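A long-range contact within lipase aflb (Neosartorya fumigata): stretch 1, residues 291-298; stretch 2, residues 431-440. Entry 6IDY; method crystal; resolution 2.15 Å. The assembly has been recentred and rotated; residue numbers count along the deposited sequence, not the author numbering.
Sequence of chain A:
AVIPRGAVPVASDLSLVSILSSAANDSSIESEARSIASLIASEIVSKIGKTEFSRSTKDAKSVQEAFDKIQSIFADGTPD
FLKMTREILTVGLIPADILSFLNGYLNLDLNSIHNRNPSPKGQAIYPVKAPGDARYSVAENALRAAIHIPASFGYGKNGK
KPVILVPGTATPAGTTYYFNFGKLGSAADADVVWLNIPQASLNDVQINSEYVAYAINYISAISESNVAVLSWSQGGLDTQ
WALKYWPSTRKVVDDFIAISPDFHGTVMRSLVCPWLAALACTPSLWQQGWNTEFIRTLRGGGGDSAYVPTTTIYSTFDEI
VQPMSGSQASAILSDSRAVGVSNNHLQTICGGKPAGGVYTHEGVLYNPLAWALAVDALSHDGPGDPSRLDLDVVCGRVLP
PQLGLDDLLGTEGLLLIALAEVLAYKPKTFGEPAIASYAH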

# COMPACT_ATOMS: atom_id res chain seq x y z
N ASN A 291 -13.61 6.48 -12.95
CA ASN A 291 -14.97 7.03 -12.95
C ASN A 291 -16.01 6.23 -12.17
O ASN A 291 -17.21 6.39 -12.40
N THR A 292 -15.56 5.43 -11.19
CA THR A 292 -16.50 4.63 -10.41
C THR A 292 -17.34 5.45 -9.47
O THR A 292 -16.98 6.58 -9.13
N GLU A 293 -18.47 4.87 -9.03
CA GLU A 293 -19.35 5.48 -8.04
C GLU A 293 -18.59 5.59 -6.72
O GLU A 293 -18.75 6.58 -6.02
N PHE A 294 -17.71 4.60 -6.41
CA PHE A 294 -16.88 4.63 -5.20
C PHE A 294 -16.02 5.90 -5.13
O PHE A 294 -16.07 6.62 -4.14
N ILE A 295 -15.19 6.13 -6.17
CA ILE A 295 -14.28 7.27 -6.28
C ILE A 295 -15.05 8.60 -6.25
O ILE A 295 -14.68 9.49 -5.48
N ARG A 296 -16.13 8.70 -7.04
CA ARG A 296 -17.00 9.88 -7.10
C ARG A 296 -17.61 10.19 -5.72
O ARG A 296 -17.67 11.35 -5.33
N THR A 297 -18.06 9.13 -5.00
CA THR A 297 -18.64 9.28 -3.65
C THR A 297 -17.58 9.78 -2.69
O THR A 297 -17.85 10.70 -1.92
N LEU A 298 -16.37 9.19 -2.73
CA LEU A 298 -15.28 9.59 -1.85
C LEU A 298 -14.88 11.03 -2.07
O LEU A 298 -14.76 11.78 -1.10
N GLY A 431 -18.64 -6.01 -11.58
CA GLY A 431 -18.82 -4.59 -11.30
C GLY A 431 -18.62 -4.25 -9.84
O GLY A 431 -18.57 -5.15 -9.00
N GLU A 432 -18.51 -2.95 -9.54
CA GLU A 432 -18.32 -2.45 -8.18
C GLU A 432 -19.57 -2.67 -7.29
O GLU A 432 -20.69 -2.67 -7.81
N PRO A 433 -19.42 -2.81 -5.94
CA PRO A 433 -20.62 -2.99 -5.10
C PRO A 433 -21.41 -1.69 -4.90
O PRO A 433 -20.98 -0.61 -5.32
N ALA A 434 -22.58 -1.80 -4.25
CA ALA A 434 -23.43 -0.65 -3.93
C ALA A 434 -22.73 0.26 -2.91
O ALA A 434 -21.91 -0.20 -2.10
N ILE A 435 -23.04 1.56 -2.95
CA ILE A 435 -22.50 2.54 -2.01
C ILE A 435 -23.19 2.37 -0.65
O ILE A 435 -24.42 2.26 -0.60
N ALA A 436 -22.40 2.36 0.43
CA ALA A 436 -22.89 2.25 1.81
C ALA A 436 -23.87 3.39 2.10
O ALA A 436 -23.67 4.51 1.62
N SER A 437 -24.95 3.08 2.84
CA SER A 437 -26.03 4.01 3.20
C SER A 437 -25.56 5.32 3.82
O SER A 437 -26.09 6.37 3.46
N TYR A 438 -24.53 5.27 4.70
CA TYR A 438 -23.97 6.46 5.35
C TYR A 438 -23.26 7.42 4.38
O TYR A 438 -23.04 8.59 4.72
N ALA A 439 -22.85 6.92 3.20
CA ALA A 439 -22.14 7.71 2.19
C ALA A 439 -23.06 8.21 1.05
O ALA A 439 -22.61 8.98 0.20
N HIS A 440 -24.35 7.78 1.08
CA HIS A 440 -25.46 8.05 0.14
C HIS A 440 -25.60 6.91 -0.87
O HIS A 440 -26.34 5.97 -0.64

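The contact joins the first turns of the helix that begins at Glu-293 to the C-terminal segment of the chain. It is small, burying 296 Å² in total. Its polar centre is the carboxylate of Glu-432. The CA-to-CB bond of Glu-432 points toward the first stretch, with chi1 p and chi2 t.

The amides in the first turn of a helix have no backbone carbonyl one turn earlier to receive them. Glu-432 satisfies two of these amides. Glu-293 N donates to Glu-432 OE2 at 2.8 Å, and Phe-294 N donates to Glu-432 OE1 at 3.0 Å. The next amide is capped locally: Ile-295 N makes a weak bond of 3.3 Å to Thr-292 OG1, with Thr-292 in rotamer p at the N-cap. Thr-292 also packs against the carboxylate, Thr-292 CB lying 3.4 Å from Glu-432 OE2.

Ile-435 (m, m) points in beside this site. Ile-435 CD1 lies 3.7 Å from Phe-294 N and 3.8 Å from Glu-293 C, so the methyl packs against the helix backbone. Ile-435 CD1 is also 3.7 Å from Thr-297 OG1. Thr-297 is in rotamer m and points toward the second stretch. Its hydroxyl is satisfied within the helix, with Thr-297 OG1 donating to Glu-293 O at 2.7 Å. Both branches touch the second stretch: Thr-297 OG1 meets Ile-435 CD1, and Thr-297 CG2 sits 3.8 Å from Ala-439 CB and 3.5 Å from Ala-439 O.

Glu-293 (m, m) starts toward the second stretch, but its end leads away. Its carboxylate pairs with Arg-296 in a salt bridge, Arg-296 NH2 to Glu-293 OE2 at 2.8 Å. Arg-296 NH1 also donates to Asn-291 O at 3.0 Å. Phe-294 (t) leaves sideways and its ring leads away; Phe-294 CB is 3.6 Å from Glu-432 OE1. Ile-295 and Leu-298 point away. Tyr-438 takes no part, and its OH is hydrogen-bonded elsewhere in the structure.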

# COMPACT_ATOMS: atom_id res chain seq x y z
CB ASN A 291 -15.43 7.24 -14.40
CG ASN A 291 -15.16 8.65 -14.85
OD1 ASN A 291 -15.97 9.56 -14.64
ND2 ASN A 291 -14.00 8.87 -15.45
CB THR A 292 -15.77 3.52 -9.67
OG1 THR A 292 -14.84 4.10 -8.75
CG2 THR A 292 -15.09 2.53 -10.61
CB GLU A 293 -20.64 4.66 -7.86
CG GLU A 293 -21.72 5.05 -8.86
CD GLU A 293 -22.21 6.48 -8.75
OE1 GLU A 293 -22.65 6.88 -7.64
OE2 GLU A 293 -22.16 7.21 -9.76
CB PHE A 294 -16.00 3.37 -5.07
CG PHE A 294 -15.06 3.50 -3.90
CD1 PHE A 294 -15.52 3.32 -2.59
CD2 PHE A 294 -13.75 3.94 -4.08
CE1 PHE A 294 -14.68 3.53 -1.51
CE2 PHE A 294 -12.91 4.16 -2.99
CZ PHE A 294 -13.39 3.99 -1.71
CB ILE A 295 -13.35 7.12 -7.53
CG1 ILE A 295 -12.36 5.92 -7.36
CG2 ILE A 295 -12.61 8.42 -7.89
CD1 ILE A 295 -11.39 5.97 -6.18
CB ARG A 296 -18.09 9.67 -8.15
CG ARG A 296 -18.99 10.87 -8.43
CD ARG A 296 -19.49 10.92 -9.87
NE ARG A 296 -20.07 9.65 -10.33
CZ ARG A 296 -19.45 8.80 -11.15
NH1 ARG A 296 -18.24 9.07 -11.61
NH2 ARG A 296 -20.04 7.67 -11.50
CB THR A 297 -19.27 7.96 -3.17
OG1 THR A 297 -20.29 7.58 -4.09
CG2 THR A 297 -19.88 8.08 -1.77
CB LEU A 298 -14.05 8.67 -2.02
CG LEU A 298 -12.77 9.09 -1.25
CD1 LEU A 298 -13.00 9.13 0.26
CD2 LEU A 298 -11.61 8.20 -1.60
CB GLU A 432 -17.92 -0.97 -8.21
CG GLU A 432 -19.01 -0.02 -8.68
CD GLU A 432 -18.67 1.45 -8.61
OE1 GLU A 432 -18.16 1.89 -7.56
OE2 GLU A 432 -18.90 2.16 -9.62
CB PRO A 433 -20.05 -3.52 -3.78
CG PRO A 433 -18.67 -2.99 -3.72
CD PRO A 433 -18.18 -2.86 -5.14
CB ALA A 434 -24.77 -1.12 -3.38
CB ILE A 435 -22.62 3.99 -2.58
CG1 ILE A 435 -21.83 4.16 -3.92
CG2 ILE A 435 -22.24 5.07 -1.55
CD1 ILE A 435 -20.32 3.84 -3.87
CB ALA A 436 -21.71 2.32 2.77
CB SER A 437 -27.04 3.32 4.11
OG SER A 437 -27.67 2.27 3.40
CB TYR A 438 -23.04 6.06 6.51
CG TYR A 438 -21.80 5.29 6.09
CD1 TYR A 438 -20.73 5.93 5.47
CD2 TYR A 438 -21.66 3.94 6.41
CE1 TYR A 438 -19.58 5.23 5.11
CE2 TYR A 438 -20.51 3.23 6.08
CZ TYR A 438 -19.47 3.88 5.42
OH TYR A 438 -18.33 3.21 5.06
CB ALA A 439 -20.98 6.90 1.63
CB HIS A 440 -25.38 9.41 -0.58
CG HIS A 440 -25.81 10.58 0.24
ND1 HIS A 440 -24.89 11.44 0.82
CD2 HIS A 440 -27.06 11.03 0.52
CE1 HIS A 440 -25.60 12.36 1.44
NE2 HIS A 440 -26.91 12.16 1.29